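Local structure of GCN5-related N-acetyltransferase (Arthrobacter sp., 2R1I) at residues P25-V36 / L65-L74; P79-F87 / A98-R106. The protein probably transfers an acetyl group from acetyl-coenzyme A to an amine of a substrate not yet identified, as a putative GNAT-family acetyltransferase. All coordinates share one frame; numbering follows the deposited sequence.

Overall arrangement
Contacts 1 and 2, residues 25-36/65-74 and 79-87/98-106, join successive antiparallel strands of one GNAT sheet. Contact 1 joins the short outermost strand 26-27 and the start of helix 33-47 to strand 70-75; contact 2 is the hairpin of strands 81-88 and 97-104. Their centres lie about 11 Å apart, and strands 70-75 and 81-88 are direct neighbours in the sheet: Val71 N is 2.8 Å from Leu85 O, and Leu73 N is 2.9 Å from Ala83 O. The centre of contact 2 lies about 2 Å from that of the chain; at its Tyr104 end a glycerol, probably from the crystallisation liquor, lies about 4 Å from the Tyr104 side chain. Both contacts touch the second subunit.

Contact 1. Residues P25-V36 / L65-L74; sequences PRRATPADAATV and LAGEDVVVLL
Pro25 lays its CB against the carbonyl of Leu74, and Arg26 then pairs with that residue through two backbone bonds, Arg26 N to Leu74 O and Leu74 N to Arg26 O (2.8 Å). The Arg26 side chain starts between its own N and carbonyl carbon (chi1 69°) and runs extended, bringing one face of the guanidinium over Leu74 CD1. Its end is gripped by Asp32, NH1 to OD2 (2.9 Å) and NH2 to OD1. Thr29 N takes the anti lone pair of the same OD2, so the carboxylate ties the strand's arginine to the turn.

Arg27 extends the other way across Val71, whose CG2 lies 3.7 Å from the guanidinium plane. NH1 meets the syn lone pair of Glu68 OE1 at 3.1 Å in a salt bridge, although the two flat groups are turned 72° apart; the bonds from NH2 to Glu68 are weak. At the guanidinium edge one water joins NH2 to Val70 O, another NE to Val72 N.

Ala28 N closes the pairing on Val72 O (2.8 Å), and its methyl packs on Val72 CB. Pro30 CG rests on Leu65 O and Ala66 CA, while Leu65 CD1 touches both Thr29 O (3.4 Å) and Ala33 CA. Val36 CG2 meets Val72 CG1 tip to tip at 4.1 Å and also touches Leu74 CD2.

Strand 26-27, outermost of the GNAT sheet within this chain, leads by a turn into helix 33-47, whose Ala33 and Val36 pack on helix 54-64; helix 109-128 packs on Pro25 and Leu73, and strand 81-88 continues the sheet beyond strand 70-75.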
loop_
_atom_site.group_PDB
_atom_site.type_symbol
_atom_site.label_atom_id
_atom_site.label_comp_id
_atom_site.label_asym_id
_atom_site.label_seq_id
_atom_site.Cartn_x
_atom_site.Cartn_y
_atom_site.Cartn_z
ATOM N N PRO A 25 4.264 11.203 -20.752
ATOM C CA PRO A 25 3.431 9.993 -20.677
ATOM C C PRO A 25 1.946 10.288 -20.761
ATOM O O PRO A 25 1.507 11.373 -20.447
ATOM C CB PRO A 25 3.765 9.410 -19.301
ATOM C CG PRO A 25 5.210 9.924 -19.065
ATOM C CD PRO A 25 5.219 11.293 -19.641
ATOM N N ARG A 26 1.188 9.325 -21.246
ATOM C CA ARG A 26 -0.251 9.476 -21.353
ATOM C C ARG A 26 -0.922 8.415 -20.476
ATOM O O ARG A 26 -0.389 7.341 -20.260
ATOM C CB ARG A 26 -0.722 9.355 -22.806
ATOM C CG ARG A 26 -0.606 8.000 -23.372
ATOM C CD ARG A 26 -1.135 8.008 -24.802
ATOM N NE ARG A 26 -1.121 6.671 -25.370
ATOM C CZ ARG A 26 -2.093 5.761 -25.220
ATOM N NH1 ARG A 26 -3.187 6.013 -24.484
ATOM N NH2 ARG A 26 -1.963 4.578 -25.801
ATOM N N ARG A 27 -2.094 8.741 -19.997
ATOM C CA ARG A 27 -2.888 7.793 -19.228
ATOM C C ARG A 27 -3.522 6.782 -20.159
ATOM O O ARG A 27 -4.196 7.162 -21.141
ATOM C CB ARG A 27 -3.954 8.538 -18.436
ATOM C CG ARG A 27 -4.778 7.596 -17.573
ATOM C CD ARG A 27 -5.562 8.294 -16.566
ATOM N NE ARG A 27 -6.426 7.353 -15.894
ATOM C CZ ARG A 27 -7.394 7.686 -15.058
ATOM N NH1 ARG A 27 -7.620 8.947 -14.772
ATOM N NH2 ARG A 27 -8.112 6.749 -14.499
ATOM N N ALA A 28 -3.335 5.496 -19.836
ATOM C CA ALA A 28 -4.003 4.378 -20.503
ATOM C C ALA A 28 -5.525 4.434 -20.258
ATOM O O ALA A 28 -5.968 4.619 -19.125
ATOM C CB ALA A 28 -3.479 3.038 -19.967
ATOM N N THR A 29 -6.278 4.286 -21.331
ATOM C CA THR A 29 -7.755 4.246 -21.319
ATOM C C THR A 29 -8.196 2.783 -21.416
ATOM O O THR A 29 -7.378 1.889 -21.700
ATOM C CB THR A 29 -8.321 4.978 -22.542
ATOM O OG1 THR A 29 -8.049 4.210 -23.725
ATOM C CG2 THR A 29 -7.758 6.358 -22.657
ATOM N N PRO A 30 -9.511 2.524 -21.217
ATOM C CA PRO A 30 -9.961 1.162 -21.413
ATOM C C PRO A 30 -9.589 0.557 -22.778
ATOM O O PRO A 30 -9.371 -0.652 -22.882
ATOM C CB PRO A 30 -11.481 1.284 -21.211
ATOM C CG PRO A 30 -11.625 2.369 -20.201
ATOM C CD PRO A 30 -10.599 3.394 -20.715
ATOM N N ALA A 31 -9.471 1.381 -23.816
ATOM C CA ALA A 31 -9.125 0.867 -25.162
ATOM C C ALA A 31 -7.699 0.326 -25.215
ATOM O O ALA A 31 -7.311 -0.394 -26.135
ATOM C CB ALA A 31 -9.313 1.972 -26.224
ATOM N N ASP A 32 -6.914 0.699 -24.211
ATOM C CA ASP A 32 -5.537 0.228 -24.097
ATOM C C ASP A 32 -5.387 -1.063 -23.309
ATOM O O ASP A 32 -4.250 -1.483 -23.063
ATOM C CB ASP A 32 -4.653 1.302 -23.458
ATOM C CG ASP A 32 -4.535 2.564 -24.294
ATOM O OD1 ASP A 32 -4.157 2.431 -25.496
ATOM O OD2 ASP A 32 -4.770 3.661 -23.724
ATOM N N ALA A 33 -6.487 -1.693 -22.889
ATOM C CA ALA A 33 -6.371 -2.904 -22.042
ATOM C C ALA A 33 -5.477 -4.003 -22.645
ATOM O O ALA A 33 -4.613 -4.583 -21.928
ATOM C CB ALA A 33 -7.741 -3.458 -21.589
ATOM N N ALA A 34 -5.635 -4.288 -23.930
ATOM C CA ALA A 34 -4.852 -5.339 -24.541
ATOM C C ALA A 34 -3.370 -4.972 -24.631
ATOM O O ALA A 34 -2.487 -5.837 -24.401
ATOM C CB ALA A 34 -5.436 -5.766 -25.934
ATOM N N THR A 35 -3.085 -3.715 -24.971
ATOM C CA THR A 35 -1.724 -3.216 -25.064
ATOM C C THR A 35 -1.018 -3.374 -23.735
ATOM O O THR A 35 0.093 -3.951 -23.633
ATOM C CB THR A 35 -1.734 -1.734 -25.518
ATOM O OG1 THR A 35 -2.150 -1.695 -26.884
ATOM C CG2 THR A 35 -0.346 -1.044 -25.416
ATOM N N VAL A 36 -1.687 -2.914 -22.705
ATOM C CA VAL A 36 -1.143 -2.931 -21.330
ATOM C C VAL A 36 -0.943 -4.381 -20.866
ATOM O O VAL A 36 0.089 -4.717 -20.283
ATOM C CB VAL A 36 -1.997 -2.137 -20.337
ATOM C CG1 VAL A 36 -1.456 -2.301 -18.917
ATOM C CG2 VAL A 36 -1.976 -0.631 -20.706
ATOM N N LEU A 65 -8.904 -0.002 -15.768
ATOM C CA LEU A 65 -8.664 1.192 -16.571
ATOM C C LEU A 65 -9.949 2.064 -16.739
ATOM O O LEU A 65 -9.854 3.233 -17.092
ATOM C CB LEU A 65 -8.091 0.789 -17.934
ATOM C CG LEU A 65 -6.719 0.128 -17.936
ATOM C CD1 LEU A 65 -6.232 -0.230 -19.335
ATOM C CD2 LEU A 65 -5.701 1.050 -17.220
ATOM N N ALA A 66 -11.122 1.465 -16.495
ATOM C CA ALA A 66 -12.400 2.153 -16.476
ATOM C C ALA A 66 -12.626 2.955 -15.198
ATOM O O ALA A 66 -13.489 3.831 -15.164
ATOM C CB ALA A 66 -13.554 1.148 -16.610
ATOM N N GLY A 67 -11.869 2.652 -14.148
ATOM C CA GLY A 67 -11.937 3.368 -12.867
ATOM C C GLY A 67 -10.727 4.242 -12.577
ATOM O O GLY A 67 -9.906 4.535 -13.463
ATOM N N GLU A 68 -10.636 4.640 -11.308
ATOM C CA GLU A 68 -9.671 5.625 -10.801
ATOM C C GLU A 68 -8.820 5.024 -9.675
ATOM O O GLU A 68 -7.931 5.692 -9.168
ATOM C CB GLU A 68 -10.398 6.880 -10.248
ATOM C CG GLU A 68 -11.333 7.537 -11.238
ATOM C CD GLU A 68 -10.582 8.003 -12.488
ATOM O OE1 GLU A 68 -9.483 8.553 -12.305
ATOM O OE2 GLU A 68 -11.073 7.794 -13.637
ATOM N N ASP A 69 -9.031 3.731 -9.343
ATOM C CA ASP A 69 -8.284 3.114 -8.224
ATOM C C ASP A 69 -6.874 2.671 -8.618
ATOM O O ASP A 69 -5.943 2.681 -7.808
ATOM C CB ASP A 69 -9.070 1.947 -7.652
ATOM C CG ASP A 69 -10.479 2.312 -7.289
ATOM O OD1 ASP A 69 -10.643 3.335 -6.586
ATOM O OD2 ASP A 69 -11.394 1.566 -7.716
ATOM N N VAL A 70 -6.743 2.084 -9.801
ATOM C CA VAL A 70 -5.440 1.739 -10.396
ATOM C C VAL A 70 -5.385 2.500 -11.702
ATOM O O VAL A 70 -6.312 2.443 -12.521
ATOM C CB VAL A 70 -5.313 0.266 -10.688
ATOM C CG1 VAL A 70 -4.042 -0.062 -11.512
ATOM C CG2 VAL A 70 -5.296 -0.505 -9.354
ATOM N N VAL A 71 -4.310 3.271 -11.851
ATOM C CA VAL A 71 -4.102 4.120 -13.019
ATOM C C VAL A 71 -2.796 3.664 -13.670
ATOM O O VAL A 71 -1.820 3.340 -12.992
ATOM C CB VAL A 71 -4.019 5.619 -12.588
ATOM C CG1 VAL A 71 -3.493 6.485 -13.806
ATOM C CG2 VAL A 71 -5.370 6.131 -11.972
ATOM N N VAL A 72 -2.790 3.591 -15.000
ATOM C CA VAL A 72 -1.605 3.159 -15.763
ATOM C C VAL A 72 -1.214 4.313 -16.692
ATOM O O VAL A 72 -2.060 4.904 -17.371
ATOM C CB VAL A 72 -1.817 1.870 -16.544
ATOM C CG1 VAL A 72 -0.604 1.598 -17.487
ATOM C CG2 VAL A 72 -2.129 0.702 -15.564
ATOM N N LEU A 73 0.072 4.663 -16.624
ATOM C CA LEU A 73 0.689 5.685 -17.517
ATOM C C LEU A 73 1.583 4.966 -18.526
ATOM O O LEU A 73 2.300 4.005 -18.152
ATOM C CB LEU A 73 1.460 6.792 -16.778
ATOM C CG LEU A 73 0.694 7.604 -15.735
ATOM C CD1 LEU A 73 1.588 8.633 -15.078
ATOM C CD2 LEU A 73 -0.553 8.236 -16.341
ATOM N N LEU A 74 1.543 5.422 -19.789
ATOM C CA LEU A 74 2.296 4.845 -20.887
ATOM C C LEU A 74 3.266 5.887 -21.457
ATOM O O LEU A 74 2.893 7.047 -21.614
ATOM C CB LEU A 74 1.373 4.400 -22.019
ATOM C CG LEU A 74 0.376 3.294 -21.664
ATOM C CD1 LEU A 74 -0.615 3.099 -22.774
ATOM C CD2 LEU A 74 1.126 2.017 -21.383
HETATM O O HOH W 1 -7.429 3.722 -14.608
HETATM O O HOH W 2 -5.344 4.420 -16.380
HETATM O O HOH W 3 -8.281 5.217 -17.800
#

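Contact 2. Residues P79-F87 / A98-R106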
loop_
_atom_site.group_PDB
_atom_site.type_symbol
_atom_site.label_atom_id
_atom_site.label_comp_id
_atom_site.label_asym_id
_atom_site.label_seq_id
_atom_site.Cartn_x
_atom_site.Cartn_y
_atom_site.Cartn_z
ATOM N N PRO A 79 4.066 2.450 -27.162
ATOM C CA PRO A 79 4.553 2.428 -25.774
ATOM C C PRO A 79 5.631 1.363 -25.475
ATOM O O PRO A 79 5.485 0.184 -25.851
ATOM C CB PRO A 79 3.288 2.160 -24.965
ATOM C CG PRO A 79 2.130 2.400 -25.875
ATOM C CD PRO A 79 2.626 2.202 -27.276
ATOM N N THR A 80 6.714 1.790 -24.830
ATOM C CA THR A 80 7.788 0.876 -24.411
ATOM C C THR A 80 8.088 0.873 -22.909
ATOM O O THR A 80 8.964 0.119 -22.432
ATOM C CB THR A 80 9.074 1.183 -25.170
ATOM O OG1 THR A 80 9.479 2.529 -24.898
ATOM C CG2 THR A 80 8.848 1.005 -26.678
ATOM N N GLY A 81 7.379 1.716 -22.188
ATOM C CA GLY A 81 7.436 1.768 -20.723
ATOM C C GLY A 81 6.087 2.120 -20.124
ATOM O O GLY A 81 5.255 2.771 -20.740
ATOM N N LEU A 82 5.903 1.706 -18.893
ATOM C CA LEU A 82 4.676 2.013 -18.181
ATOM C C LEU A 82 4.898 2.159 -16.691
ATOM O O LEU A 82 5.911 1.655 -16.157
ATOM C CB LEU A 82 3.617 0.951 -18.488
ATOM C CG LEU A 82 3.760 -0.503 -18.064
ATOM C CD1 LEU A 82 3.612 -0.721 -16.553
ATOM C CD2 LEU A 82 2.687 -1.348 -18.775
ATOM N N ALA A 83 3.969 2.874 -16.052
ATOM C CA ALA A 83 3.861 2.956 -14.604
ATOM C C ALA A 83 2.441 2.548 -14.179
ATOM O O ALA A 83 1.483 2.883 -14.889
ATOM C CB ALA A 83 4.150 4.356 -14.138
ATOM N N VAL A 84 2.353 1.824 -13.055
ATOM C CA VAL A 84 1.085 1.394 -12.432
ATOM C C VAL A 84 1.027 2.037 -11.057
ATOM O O VAL A 84 1.941 1.802 -10.228
ATOM C CB VAL A 84 0.946 -0.142 -12.317
ATOM C CG1 VAL A 84 -0.401 -0.511 -11.738
ATOM C CG2 VAL A 84 1.093 -0.768 -13.698
ATOM N N LEU A 85 -0.024 2.823 -10.874
ATOM C CA LEU A 85 -0.311 3.548 -9.608
ATOM C C LEU A 85 -1.558 3.026 -8.989
ATOM O O LEU A 85 -2.559 2.884 -9.674
ATOM C CB LEU A 85 -0.514 5.024 -9.838
ATOM C CG LEU A 85 0.729 5.801 -10.270
ATOM C CD1 LEU A 85 0.367 7.132 -10.953
ATOM C CD2 LEU A 85 1.615 6.056 -9.044
ATOM N N SER A 86 -1.567 2.797 -7.667
ATOM C CA SER A 86 -2.795 2.494 -6.961
ATOM C C SER A 86 -3.056 3.575 -5.920
ATOM O O SER A 86 -2.123 4.137 -5.377
ATOM C CB SER A 86 -2.710 1.136 -6.283
ATOM O OG SER A 86 -1.709 1.046 -5.304
ATOM N N PHE A 87 -4.337 3.810 -5.695
ATOM C CA PHE A 87 -4.832 4.833 -4.755
ATOM C C PHE A 87 -5.703 4.202 -3.711
ATOM O O PHE A 87 -6.479 3.278 -4.001
ATOM C CB PHE A 87 -5.643 5.842 -5.549
ATOM C CG PHE A 87 -4.826 6.670 -6.491
ATOM C CD1 PHE A 87 -4.502 6.203 -7.753
ATOM C CD2 PHE A 87 -4.328 7.883 -6.071
ATOM C CE1 PHE A 87 -3.687 6.979 -8.585
ATOM C CE2 PHE A 87 -3.537 8.656 -6.858
ATOM C CZ PHE A 87 -3.216 8.208 -8.142
ATOM N N ALA A 98 -0.945 7.071 -2.493
ATOM C CA ALA A 98 -0.665 6.346 -3.715
ATOM C C ALA A 98 0.524 5.418 -3.532
ATOM O O ALA A 98 1.466 5.730 -2.780
ATOM C CB ALA A 98 -0.403 7.311 -4.845
ATOM N N ILE A 99 0.520 4.289 -4.266
ATOM C CA ILE A 99 1.680 3.411 -4.402
ATOM C C ILE A 99 2.064 3.355 -5.868
ATOM O O ILE A 99 1.185 3.189 -6.752
ATOM C CB ILE A 99 1.446 1.975 -3.833
ATOM C CG1 ILE A 99 1.036 1.987 -2.338
ATOM C CG2 ILE A 99 2.651 1.045 -4.017
ATOM C CD1 ILE A 99 0.386 0.647 -1.891
ATOM N N LEU A 100 3.366 3.469 -6.107
ATOM C CA LEU A 100 3.951 3.083 -7.394
ATOM C C LEU A 100 4.089 1.554 -7.446
ATOM O O LEU A 100 5.105 0.985 -7.049
ATOM C CB LEU A 100 5.284 3.785 -7.595
ATOM C CG LEU A 100 5.919 3.598 -8.991
ATOM C CD1 LEU A 100 5.018 4.242 -10.072
ATOM C CD2 LEU A 100 7.341 4.212 -9.062
ATOM N N ASP A 101 3.000 0.887 -7.858
ATOM C CA ASP A 101 2.894 -0.574 -7.892
ATOM C C ASP A 101 3.964 -1.164 -8.816
ATOM O O ASP A 101 4.552 -2.200 -8.534
ATOM C CB ASP A 101 1.510 -1.005 -8.444
ATOM C CG ASP A 101 0.333 -0.743 -7.522
ATOM O OD1 ASP A 101 0.481 -0.183 -6.419
ATOM O OD2 ASP A 101 -0.801 -1.082 -7.953
ATOM N N GLU A 102 4.164 -0.533 -9.963
ATOM C CA GLU A 102 5.138 -0.987 -10.934
ATOM C C GLU A 102 5.682 0.194 -11.702
ATOM O O GLU A 102 4.978 1.150 -12.026
ATOM C CB GLU A 102 4.573 -2.018 -11.954
ATOM C CG GLU A 102 3.800 -3.217 -11.413
ATOM C CD GLU A 102 4.616 -4.233 -10.659
ATOM O OE1 GLU A 102 5.871 -4.198 -10.670
ATOM O OE2 GLU A 102 3.986 -5.077 -9.980
ATOM N N LEU A 103 6.963 0.093 -12.072
ATOM C CA LEU A 103 7.532 1.000 -13.021
ATOM C C LEU A 103 8.389 0.103 -13.945
ATOM O O LEU A 103 9.441 -0.405 -13.549
ATOM C CB LEU A 103 8.372 2.069 -12.315
ATOM C CG LEU A 103 9.183 3.031 -13.215
ATOM C CD1 LEU A 103 8.311 3.837 -14.147
ATOM C CD2 LEU A 103 10.060 3.966 -12.351
ATOM N N TYR A 104 7.898 -0.133 -15.145
ATOM C CA TYR A 104 8.490 -1.083 -16.071
ATOM C C TYR A 104 9.110 -0.352 -17.263
ATOM O O TYR A 104 8.400 0.239 -18.070
ATOM C CB TYR A 104 7.434 -2.037 -16.578
ATOM C CG TYR A 104 7.054 -3.184 -15.673
ATOM C CD1 TYR A 104 7.822 -3.562 -14.580
ATOM C CD2 TYR A 104 5.961 -3.958 -15.979
ATOM C CE1 TYR A 104 7.459 -4.647 -13.804
ATOM C CE2 TYR A 104 5.610 -5.047 -15.214
ATOM C CZ TYR A 104 6.345 -5.389 -14.136
ATOM O OH TYR A 104 5.974 -6.498 -13.395
ATOM N N VAL A 105 10.443 -0.376 -17.362
ATOM C CA VAL A 105 11.139 0.227 -18.494
ATOM C C VAL A 105 12.303 -0.703 -18.846
ATOM O O VAL A 105 12.755 -1.479 -17.994
ATOM C CB VAL A 105 11.646 1.632 -18.159
ATOM C CG1 VAL A 105 10.494 2.590 -17.879
ATOM C CG2 VAL A 105 12.629 1.576 -16.976
ATOM N N ARG A 106 12.760 -0.669 -20.094
ATOM C CA ARG A 106 13.884 -1.512 -20.482
ATOM C C ARG A 106 15.193 -1.107 -19.789
ATOM O O ARG A 106 15.422 0.078 -19.515
ATOM C CB ARG A 106 14.024 -1.480 -22.006
ATOM C CG ARG A 106 12.913 -2.192 -22.730
ATOM C CD ARG A 106 12.996 -3.712 -22.508
HETATM O O HOH W 4 11.476 1.026 -21.801
#
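Leu82 and Tyr104, joined by backbone bonds in both directions, open an antiparallel hairpin; the axes of strands 81-87 and 98-104 approach to 4.6 Å, with their directions 177° apart. Ser86 and Ile99 form a second such pair. Between them a classic beta bulge sets Asp101 and Glu102 together against Val84: Val84 O receives Glu102 N at 3.2 Å on a lone pair and, weakly, Asp101 N, while Val84 N bonds to Glu102 O. A bulge of this kind is a recurrent feature of the corresponding strand in GNAT enzymes.

Among side-chain polar bonds, Ser86 OG donates to Asp101 OD1 (2.7 Å), on the syn side of the carboxylate. Ser86 chi1 of 62° sets OG between the backbone N and the carbonyl carbon, facing that acid.

Apolar contacts divide between the two faces. Leu82 lies alongside Tyr104, with Leu82 CD1 4.0 Å from Tyr104 CD2. The Val84 and Asp101 side chains cross at about a right angle, with Val84 CG1 against Asp101 CB. On the other face Leu85 CD2 meets Leu100 CD1, and Ala98 CB sits over the ring of Phe87.

Helix 109-128 packs on Phe87, Ala98 and Leu103, helix 33-47 on Leu82 and Tyr104; Trp92 of the second subunit bonds to Glu102 OE2, and strands 70-75 and 133-139 flank the hairpin.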